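Local coordinates for oxidoreductase, Gfo/Idh/MocA family (Pseudomonas syringae pv. tomato, PDB 3DTY), which is probably an NAD(P)-dependent oxidoreductase of the Gfo/Idh/MocA family, pairing a nucleotide-binding Rossmann domain with a C-terminal alpha/beta domain, and binds magnesium, at residues A[246-249]-A[255-258]; A[342-347]-A[354-359]; A[294-297]-A[301-304]. All coordinates share one frame; numbering follows the deposited sequence.

Contact 1: A[246-249]-A[255-258]; sequences YTLM and AMGM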
ATOM      1  N   TYR A 246       8.165 -25.583  -3.953  1.00  7.54           N
ATOM      2  CA  TYR A 246       8.182 -25.193  -2.555  1.00  8.12           C
ATOM      3  C   TYR A 246       9.418 -25.867  -1.979  1.00  8.48           C
ATOM      4  O   TYR A 246       9.642 -27.057  -2.207  1.00 11.90           O
ATOM      5  CB  TYR A 246       6.944 -25.717  -1.818  1.00  8.36           C
ATOM      6  CG  TYR A 246       5.625 -25.275  -2.403  1.00  8.85           C
ATOM      7  CD1 TYR A 246       5.141 -23.986  -2.198  1.00 10.73           C
ATOM      8  CD2 TYR A 246       4.869 -26.148  -3.180  1.00  8.72           C
ATOM      9  CE1 TYR A 246       3.926 -23.574  -2.758  1.00 11.14           C
ATOM     10  CE2 TYR A 246       3.667 -25.754  -3.744  1.00  9.12           C
ATOM     11  CZ  TYR A 246       3.197 -24.467  -3.533  1.00  8.78           C
ATOM     12  OH  TYR A 246       2.017 -24.075  -4.118  1.00  9.72           O
ATOM     13  N   THR A 247      10.219 -25.109  -1.243  1.00  9.29           N
ATOM     14  CA  THR A 247      11.415 -25.655  -0.631  1.00  9.90           C
ATOM     15  C   THR A 247      11.423 -25.318   0.852  1.00 10.74           C
ATOM     16  O   THR A 247      11.416 -24.145   1.226  1.00 10.42           O
ATOM     17  CB  THR A 247      12.702 -25.079  -1.273  1.00 10.29           C
ATOM     18  OG1 THR A 247      12.701 -25.352  -2.681  1.00 11.01           O
ATOM     19  CG2 THR A 247      13.946 -25.705  -0.633  1.00  9.06           C
ATOM     20  N   LEU A 248      11.416 -26.345   1.696  1.00 10.88           N
ATOM     21  CA  LEU A 248      11.464 -26.124   3.140  1.00 13.22           C
ATOM     22  C   LEU A 248      12.860 -26.517   3.617  1.00 14.02           C
ATOM     23  O   LEU A 248      13.367 -27.592   3.271  1.00 13.49           O
ATOM     24  CB  LEU A 248      10.400 -26.946   3.868  1.00 14.12           C
ATOM     25  CG  LEU A 248      10.364 -26.706   5.380  1.00 17.34           C
ATOM     26  CD1 LEU A 248      10.112 -25.237   5.646  1.00 20.08           C
ATOM     27  CD2 LEU A 248       9.283 -27.557   6.033  1.00 16.91           C
HETATM   28  N   MSE A 249      13.477 -25.640   4.406  1.00 13.59           N
HETATM   29  CA  MSE A 249      14.827 -25.868   4.891  1.00 14.75           C
HETATM   30  C   MSE A 249      14.992 -25.738   6.388  1.00 15.05           C
HETATM   31  O   MSE A 249      14.315 -24.941   7.041  1.00 15.19           O
HETATM   32  CB  MSE A 249      15.786 -24.877   4.240  1.00 19.00           C
HETATM   33  CG  MSE A 249      15.875 -25.003   2.738  1.00 26.75           C
HETATM   34 SE   MSE A 249      16.828 -23.490   2.013  1.00 36.86          SE
HETATM   35  CE  MSE A 249      15.393 -22.239   2.095  1.00 27.53           C
ATOM     36  N   ALA A 255      16.785 -22.422  13.147  1.00 11.93           N
ATOM     37  CA  ALA A 255      16.007 -21.545  12.286  1.00 11.59           C
ATOM     38  C   ALA A 255      15.428 -22.340  11.114  1.00 11.50           C
ATOM     39  O   ALA A 255      15.953 -23.392  10.738  1.00 11.16           O
ATOM     40  CB  ALA A 255      16.883 -20.407  11.771  1.00  9.12           C
HETATM   41  N   MSE A 256      14.347 -21.831  10.541  1.00 11.47           N
HETATM   42  CA  MSE A 256      13.699 -22.498   9.417  1.00 11.53           C
HETATM   43  C   MSE A 256      13.726 -21.594   8.197  1.00 12.05           C
HETATM   44  O   MSE A 256      13.798 -20.371   8.329  1.00 12.96           O
HETATM   45  CB  MSE A 256      12.254 -22.837   9.768  1.00 13.81           C
HETATM   46  CG  MSE A 256      12.108 -23.713  10.995  1.00 16.90           C
HETATM   47 SE   MSE A 256      12.829 -25.484  10.672  1.00 26.77          SE
HETATM   48  CE  MSE A 256      11.683 -26.039   9.211  1.00 18.26           C
ATOM     49  N   GLY A 257      13.671 -22.201   7.016  1.00 10.47           N
ATOM     50  CA  GLY A 257      13.686 -21.431   5.787  1.00 11.51           C
ATOM     51  C   GLY A 257      12.698 -21.997   4.787  1.00 11.90           C
ATOM     52  O   GLY A 257      12.490 -23.209   4.728  1.00 11.48           O
HETATM   53  N   MSE A 258      12.079 -21.119   4.009  1.00 13.13           N
HETATM   54  CA  MSE A 258      11.121 -21.547   3.001  1.00 13.48           C
HETATM   55  C   MSE A 258      11.302 -20.732   1.729  1.00 11.80           C
HETATM   56  O   MSE A 258      11.466 -19.516   1.784  1.00 11.17           O
HETATM   57  CB  MSE A 258       9.693 -21.382   3.522  1.00 18.25           C
HETATM   58  CG  MSE A 258       8.631 -21.689   2.476  1.00 29.85           C
HETATM   59 SE   MSE A 258       6.846 -21.715   3.242  1.00 44.06          SE
HETATM   60  CE  MSE A 258       6.547 -19.784   3.373  1.00 38.22           C
TER
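Met249 and Gly257 form the hydrogen-bonded pair of an antiparallel beta hairpin in the large mixed sheet of the C-terminal domain. Met249, Met256 and Met258 are all selenomethionines. Met249 N donates to Gly257 O at 2.6 Å, and Gly257 N returns a bond to Met249 O at 2.8 Å. Gly257 has no side chain. Met249 bends at chi3 (-79°) and brings its CE over the glycine backbone, 3.8 Å from Gly257 C. This sheet face is buried under helix 364-382, where Trp373 meets Met249.

The other face carries Leu248 and Met258, a non-hydrogen-bonded pair. In Leu248, CG stands anti to the nitrogen (chi1 -177°), and chi2 (58°) turns CD1 to within 3.3 Å of Gly257 O. Met256 curls back toward the neighbouring strand. Met256 CE comes 4.0 Å from Leu248 CD1, slanting across it. Met258 leads away from the hairpin and meets Met258 of the second subunit. Leu248 and Met256 both touch Ser230 of that subunit. Along the backbone, Met258 CA makes a CA-H...O contact of 3.2 Å with Thr247 O.

Contact 2: A[342-347]-A[354-359]; sequences ALAMDA and QALSAV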
ATOM      1  N   ALA A 342      34.440  -5.347 -10.213  1.00  8.96           N
ATOM      2  CA  ALA A 342      35.671  -4.643 -10.576  1.00  8.59           C
ATOM      3  C   ALA A 342      36.606  -4.510  -9.373  1.00  9.22           C
ATOM      4  O   ALA A 342      37.819  -4.652  -9.504  1.00  9.02           O
ATOM      5  CB  ALA A 342      35.341  -3.258 -11.142  1.00  8.84           C
ATOM      6  N   LEU A 343      36.041  -4.230  -8.205  1.00  8.73           N
ATOM      7  CA  LEU A 343      36.849  -4.106  -6.996  1.00  9.22           C
ATOM      8  C   LEU A 343      37.458  -5.468  -6.654  1.00  9.59           C
ATOM      9  O   LEU A 343      38.618  -5.558  -6.253  1.00 10.38           O
ATOM     10  CB  LEU A 343      35.992  -3.599  -5.824  1.00  8.44           C
ATOM     11  CG  LEU A 343      35.535  -2.139  -5.920  1.00  9.33           C
ATOM     12  CD1 LEU A 343      34.652  -1.765  -4.721  1.00  9.18           C
ATOM     13  CD2 LEU A 343      36.761  -1.239  -6.000  1.00  9.03           C
ATOM     14  N   ALA A 344      36.680  -6.529  -6.832  1.00  8.27           N
ATOM     15  CA  ALA A 344      37.177  -7.871  -6.535  1.00  8.81           C
ATOM     16  C   ALA A 344      38.312  -8.229  -7.500  1.00  8.79           C
ATOM     17  O   ALA A 344      39.323  -8.815  -7.108  1.00  8.17           O
ATOM     18  CB  ALA A 344      36.038  -8.890  -6.637  1.00  6.36           C
HETATM   19  N   MSE A 345      38.149  -7.859  -8.763  1.00  9.82           N
HETATM   20  CA  MSE A 345      39.173  -8.147  -9.756  1.00 11.62           C
HETATM   21  C   MSE A 345      40.484  -7.448  -9.416  1.00 12.35           C
HETATM   22  O   MSE A 345      41.562  -8.041  -9.509  1.00 12.72           O
HETATM   23  CB  MSE A 345      38.705  -7.695 -11.139  1.00 12.10           C
HETATM   24  CG  MSE A 345      37.497  -8.448 -11.646  1.00 16.29           C
HETATM   25 SE   MSE A 345      36.930  -7.843 -13.371  1.00 20.69          SE
HETATM   26  CE  MSE A 345      35.305  -8.893 -13.538  1.00 14.19           C
ATOM     27  N   ASP A 346      40.381  -6.185  -9.019  1.00 15.15           N
ATOM     28  CA  ASP A 346      41.549  -5.388  -8.681  1.00 15.55           C
ATOM     29  C   ASP A 346      42.258  -5.895  -7.433  1.00 15.11           C
ATOM     30  O   ASP A 346      43.487  -5.927  -7.385  1.00 14.81           O
ATOM     31  CB  ASP A 346      41.148  -3.927  -8.484  1.00 19.07           C
ATOM     32  CG  ASP A 346      42.351  -3.004  -8.412  1.00 24.01           C
ATOM     33  OD1 ASP A 346      42.934  -2.709  -9.476  1.00 27.19           O
ATOM     34  OD2 ASP A 346      42.711  -2.567  -7.301  1.00 25.72           O
ATOM     35  N   ALA A 347      41.492  -6.281  -6.421  1.00 14.39           N
ATOM     36  CA  ALA A 347      42.087  -6.785  -5.189  1.00 14.02           C
ATOM     37  C   ALA A 347      42.798  -8.099  -5.494  1.00 14.40           C
ATOM     38  O   ALA A 347      43.895  -8.356  -4.990  1.00 13.61           O
ATOM     39  CB  ALA A 347      41.018  -7.005  -4.135  1.00 12.78           C
ATOM     40  N   GLN A 354      42.975  -9.940   2.186  1.00 21.03           N
ATOM     41  CA  GLN A 354      42.188  -9.181   3.147  1.00 21.24           C
ATOM     42  C   GLN A 354      41.299  -8.165   2.432  1.00 20.08           C
ATOM     43  O   GLN A 354      40.111  -8.062   2.725  1.00 21.41           O
ATOM     44  CB  GLN A 354      43.108  -8.484   4.155  1.00 23.82           C
ATOM     45  CG  GLN A 354      43.255  -9.256   5.466  1.00 25.62           C
ATOM     46  CD  GLN A 354      44.347  -8.709   6.374  1.00 26.00           C
ATOM     47  OE1 GLN A 354      44.457  -7.497   6.588  1.00 23.90           O
ATOM     48  NE2 GLN A 354      45.153  -9.610   6.923  1.00 24.04           N
ATOM     49  N   ALA A 355      41.864  -7.427   1.483  1.00 18.58           N
ATOM     50  CA  ALA A 355      41.078  -6.450   0.739  1.00 17.45           C
ATOM     51  C   ALA A 355      39.942  -7.170   0.002  1.00 18.25           C
ATOM     52  O   ALA A 355      38.790  -6.741   0.043  1.00 18.40           O
ATOM     53  CB  ALA A 355      41.962  -5.709  -0.253  1.00 16.04           C
ATOM     54  N   LEU A 356      40.272  -8.275  -0.657  1.00 16.85           N
ATOM     55  CA  LEU A 356      39.280  -9.037  -1.397  1.00 16.38           C
ATOM     56  C   LEU A 356      38.109  -9.460  -0.519  1.00 17.04           C
ATOM     57  O   LEU A 356      36.955  -9.394  -0.939  1.00 17.03           O
ATOM     58  CB  LEU A 356      39.931 -10.270  -2.024  1.00 15.78           C
ATOM     59  CG  LEU A 356      39.038 -11.231  -2.816  1.00 16.78           C
ATOM     60  CD1 LEU A 356      38.300 -10.479  -3.921  1.00 16.06           C
ATOM     61  CD2 LEU A 356      39.904 -12.343  -3.411  1.00 14.80           C
ATOM     62  N   SER A 357      38.404  -9.887   0.703  1.00 17.90           N
ATOM     63  CA  SER A 357      37.365 -10.331   1.627  1.00 20.03           C
ATOM     64  C   SER A 357      36.430  -9.202   2.047  1.00 20.63           C
ATOM     65  O   SER A 357      35.300  -9.452   2.456  1.00 21.22           O
ATOM     66  CB  SER A 357      37.997 -10.964   2.867  1.00 21.66           C
ATOM     67  OG  SER A 357      38.733 -12.123   2.517  1.00 23.01           O
ATOM     68  N   ALA A 358      36.901  -7.962   1.941  1.00 20.37           N
ATOM     69  CA  ALA A 358      36.093  -6.807   2.304  1.00 19.48           C
ATOM     70  C   ALA A 358      35.092  -6.456   1.204  1.00 19.34           C
ATOM     71  O   ALA A 358      34.234  -5.596   1.396  1.00 20.88           O
ATOM     72  CB  ALA A 358      36.989  -5.617   2.587  1.00 21.44           C
ATOM     73  N   VAL A 359      35.205  -7.115   0.052  1.00 17.40           N
ATOM     74  CA  VAL A 359      34.294  -6.862  -1.062  1.00 15.59           C
ATOM     75  C   VAL A 359      33.155  -7.878  -1.042  1.00 16.55           C
ATOM     76  O   VAL A 359      33.357  -9.056  -1.343  1.00 16.06           O
ATOM     77  CB  VAL A 359      35.021  -6.961  -2.421  1.00 14.52           C
ATOM     78  CG1 VAL A 359      34.048  -6.674  -3.554  1.00 11.57           C
ATOM     79  CG2 VAL A 359      36.189  -5.995  -2.455  1.00 14.32           C
TER
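Ala347 and Leu356 bring the two backbones nearest each other, with their CA atoms 5.2 Å apart. The Ala347 methyl faces the start of the short helix. Ala347 CB lies 3.8 Å from Leu356 N and 4.0 Å from Leu356 CB. Ala347 CB also meets another methyl, Ala355 CB, at 4.2 Å. The small Ala347 side chain is consistent with this close approach.

Leu356 reaches back toward the long helix with one branch. Its CG is anti to the backbone nitrogen (chi1 178°), and CD1 is carried onto Ala344. Leu356 CD1 lies 3.7 Å from Ala344 O and 3.9 Å from Ala344 CB. Val359 adds the last pieces of the contact with both of its branches. Val359 CG2 touches Leu343 CB at 4.1 Å, while Val359 CG1 sits 4.3 Å from Ala344 CB. Where side chain meets side chain, the contact is apolar.

Polar bonds surround this apolar layer. Thr348 OG1 is hydrogen-bonded to Ala344 O, the oxygen beside Leu356 CD1. Asp352 OD1 accepts a bond from Ala355 N near the start of the short helix. Asp346 forms a salt bridge with Arg350, and Arg350 also touches Ala355. Further out, Met345 points from the long helix to strands 13-17 and 111-114 of the Rossmann sheet.

The contact thus joins two consecutive helices, one long and one short, across a brief connection. Helix 330-349 lies between helix 353-357 and the parallel Rossmann sheet of this two-domain Gfo/Idh/MocA fold.

Contact 3: A[294-297]-A[301-304]; sequences SFEV and PAQI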
ATOM      1  N   SER A 294      10.779  -2.809   5.078  1.00  6.23           N
ATOM      2  CA  SER A 294       9.896  -2.833   6.244  1.00  7.53           C
ATOM      3  C   SER A 294      10.636  -3.369   7.470  1.00  9.37           C
ATOM      4  O   SER A 294      11.347  -4.368   7.385  1.00 10.34           O
ATOM      5  CB  SER A 294       8.668  -3.705   5.976  1.00  9.01           C
ATOM      6  OG  SER A 294       7.853  -3.791   7.140  1.00 12.18           O
ATOM      7  N   PHE A 295      10.472  -2.692   8.605  1.00 10.07           N
ATOM      8  CA  PHE A 295      11.116  -3.091   9.857  1.00 10.54           C
ATOM      9  C   PHE A 295      10.013  -3.153  10.908  1.00 10.51           C
ATOM     10  O   PHE A 295       9.457  -2.128  11.298  1.00 11.34           O
ATOM     11  CB  PHE A 295      12.187  -2.065  10.235  1.00 11.68           C
ATOM     12  CG  PHE A 295      12.918  -2.373  11.515  1.00 14.10           C
ATOM     13  CD1 PHE A 295      13.414  -3.654  11.764  1.00 14.20           C
ATOM     14  CD2 PHE A 295      13.138  -1.370  12.462  1.00 14.67           C
ATOM     15  CE1 PHE A 295      14.119  -3.936  12.934  1.00 15.25           C
ATOM     16  CE2 PHE A 295      13.843  -1.639  13.640  1.00 15.62           C
ATOM     17  CZ  PHE A 295      14.336  -2.925  13.877  1.00 14.37           C
ATOM     18  N   GLU A 296       9.701  -4.360  11.361  1.00  9.32           N
ATOM     19  CA  GLU A 296       8.610  -4.551  12.303  1.00 10.28           C
ATOM     20  C   GLU A 296       8.983  -5.140  13.660  1.00  9.45           C
ATOM     21  O   GLU A 296       9.025  -6.359  13.826  1.00  8.97           O
ATOM     22  CB  GLU A 296       7.553  -5.440  11.648  1.00 13.30           C
ATOM     23  CG  GLU A 296       7.046  -4.932  10.301  1.00 17.28           C
ATOM     24  CD  GLU A 296       6.508  -6.057   9.421  1.00 19.51           C
ATOM     25  OE1 GLU A 296       5.816  -6.951   9.948  1.00 18.55           O
ATOM     26  OE2 GLU A 296       6.777  -6.042   8.199  1.00 23.91           O
ATOM     27  N   VAL A 297       9.233  -4.265  14.628  1.00  9.71           N
ATOM     28  CA  VAL A 297       9.576  -4.695  15.974  1.00  8.10           C
ATOM     29  C   VAL A 297       8.281  -5.070  16.687  1.00  9.52           C
ATOM     30  O   VAL A 297       7.382  -4.239  16.832  1.00 10.24           O
ATOM     31  CB  VAL A 297      10.265  -3.569  16.769  1.00  8.06           C
ATOM     32  CG1 VAL A 297      10.585  -4.057  18.184  1.00  8.23           C
ATOM     33  CG2 VAL A 297      11.529  -3.120  16.053  1.00  7.97           C
ATOM     34  N   PRO A 301       5.415   0.294  16.739  1.00 10.31           N
ATOM     35  CA  PRO A 301       4.838   0.702  15.455  1.00 10.04           C
ATOM     36  C   PRO A 301       5.725   0.213  14.304  1.00  9.53           C
ATOM     37  O   PRO A 301       6.947   0.370  14.344  1.00  9.03           O
ATOM     38  CB  PRO A 301       4.830   2.232  15.548  1.00  9.61           C
ATOM     39  CG  PRO A 301       4.709   2.483  17.019  1.00 10.43           C
ATOM     40  CD  PRO A 301       5.651   1.464  17.601  1.00  9.47           C
ATOM     41  N   ALA A 302       5.114  -0.380  13.284  1.00  7.70           N
ATOM     42  CA  ALA A 302       5.869  -0.850  12.131  1.00  8.74           C
ATOM     43  C   ALA A 302       6.652   0.336  11.580  1.00  8.79           C
ATOM     44  O   ALA A 302       6.242   1.492  11.739  1.00 10.52           O
ATOM     45  CB  ALA A 302       4.921  -1.383  11.067  1.00  8.84           C
ATOM     46  N   GLN A 303       7.774   0.051  10.932  1.00  8.21           N
ATOM     47  CA  GLN A 303       8.593   1.105  10.356  1.00  9.24           C
ATOM     48  C   GLN A 303       8.949   0.833   8.900  1.00  9.21           C
ATOM     49  O   GLN A 303       9.067  -0.320   8.472  1.00  8.76           O
ATOM     50  CB  GLN A 303       9.885   1.269  11.156  1.00 10.13           C
ATOM     51  CG  GLN A 303       9.706   1.867  12.530  1.00 12.80           C
ATOM     52  CD  GLN A 303      11.000   1.887  13.313  1.00 15.80           C
ATOM     53  OE1 GLN A 303      11.353   0.913  13.986  1.00 16.41           O
ATOM     54  NE2 GLN A 303      11.725   2.993  13.222  1.00 14.74           N
ATOM     55  N   ILE A 304       9.125   1.912   8.146  1.00  9.16           N
ATOM     56  CA  ILE A 304       9.505   1.810   6.748  1.00  9.25           C
ATOM     57  C   ILE A 304      10.780   2.610   6.544  1.00  9.19           C
ATOM     58  O   ILE A 304      10.773   3.839   6.677  1.00  7.80           O
ATOM     59  CB  ILE A 304       8.423   2.392   5.806  1.00 11.31           C
ATOM     60  CG1 ILE A 304       7.123   1.587   5.934  1.00 12.68           C
ATOM     61  CG2 ILE A 304       8.926   2.376   4.367  1.00 12.43           C
ATOM     62  CD1 ILE A 304       7.265   0.124   5.562  1.00 15.83           C
TER
HETATM   63  O   HOH W   1       9.315  -1.433  13.889  1.00  6.75           O
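Pro301 meets strand 294-297 through a water hydrogen-bonded to Phe295 O (2.7 Å), Pro301 O (3.0 Å) and Val297 N, the last as donor. The water bridges the strands near the turn of this antiparallel beta hairpin. Ala302 follows, with its CB 4.2 Å from Glu296 CG.

Gln303 pairs with Phe295 through two backbone bonds. Phe295 N donates to Gln303 O at 2.8 Å in a nearly straight bond (171°). Gln303 N donates to Phe295 O at 2.8 Å, with a more bent angle. The Gln303 chain runs alongside the Phe295 ring, which leaves the strand with CG anti to its own N (chi1 180°). Gln303 OE1 approaches the ring obliquely, 3.3 Å from Phe295 CD2. The ring and amide planes are 47° apart.

Ile304 reaches Ser294 on the other face, with CD1 4.0 Å from Ser294 CA. Ser294 OG donates to the anti lone pair of Glu296 OE2 at 2.7 Å, while Glu296 OE1 forms a salt bridge with Arg275.

Strand 292-297 is flanked within the chain by 281-286, whose Ala281 touches Phe295. On its other side, strand 302-306 pairs antiparallel with a strand of the third subunit, so the sheet continues across that interface.

All three contacts belong to the C-terminal alpha/beta part of the chain. Along the chain the order is contact 1, contact 3, then contact 2. Contacts 1 and 3 are hairpins of the same mixed sheet, with centres about 24 Å apart. Contact 3 includes strand 302-306, outermost within the chain, whereas contact 1 lies further across the sheet. Contact 1 packs on the second subunit of the tetramer. Contact 3 extends the sheet into the third and also touches the second. Contact 2 is a helical corner about 32 Å from contact 1 and about 34 Å from contact 3, centre to centre. Helix 330-349 follows strand 302-306 and packs against the Rossmann sheet.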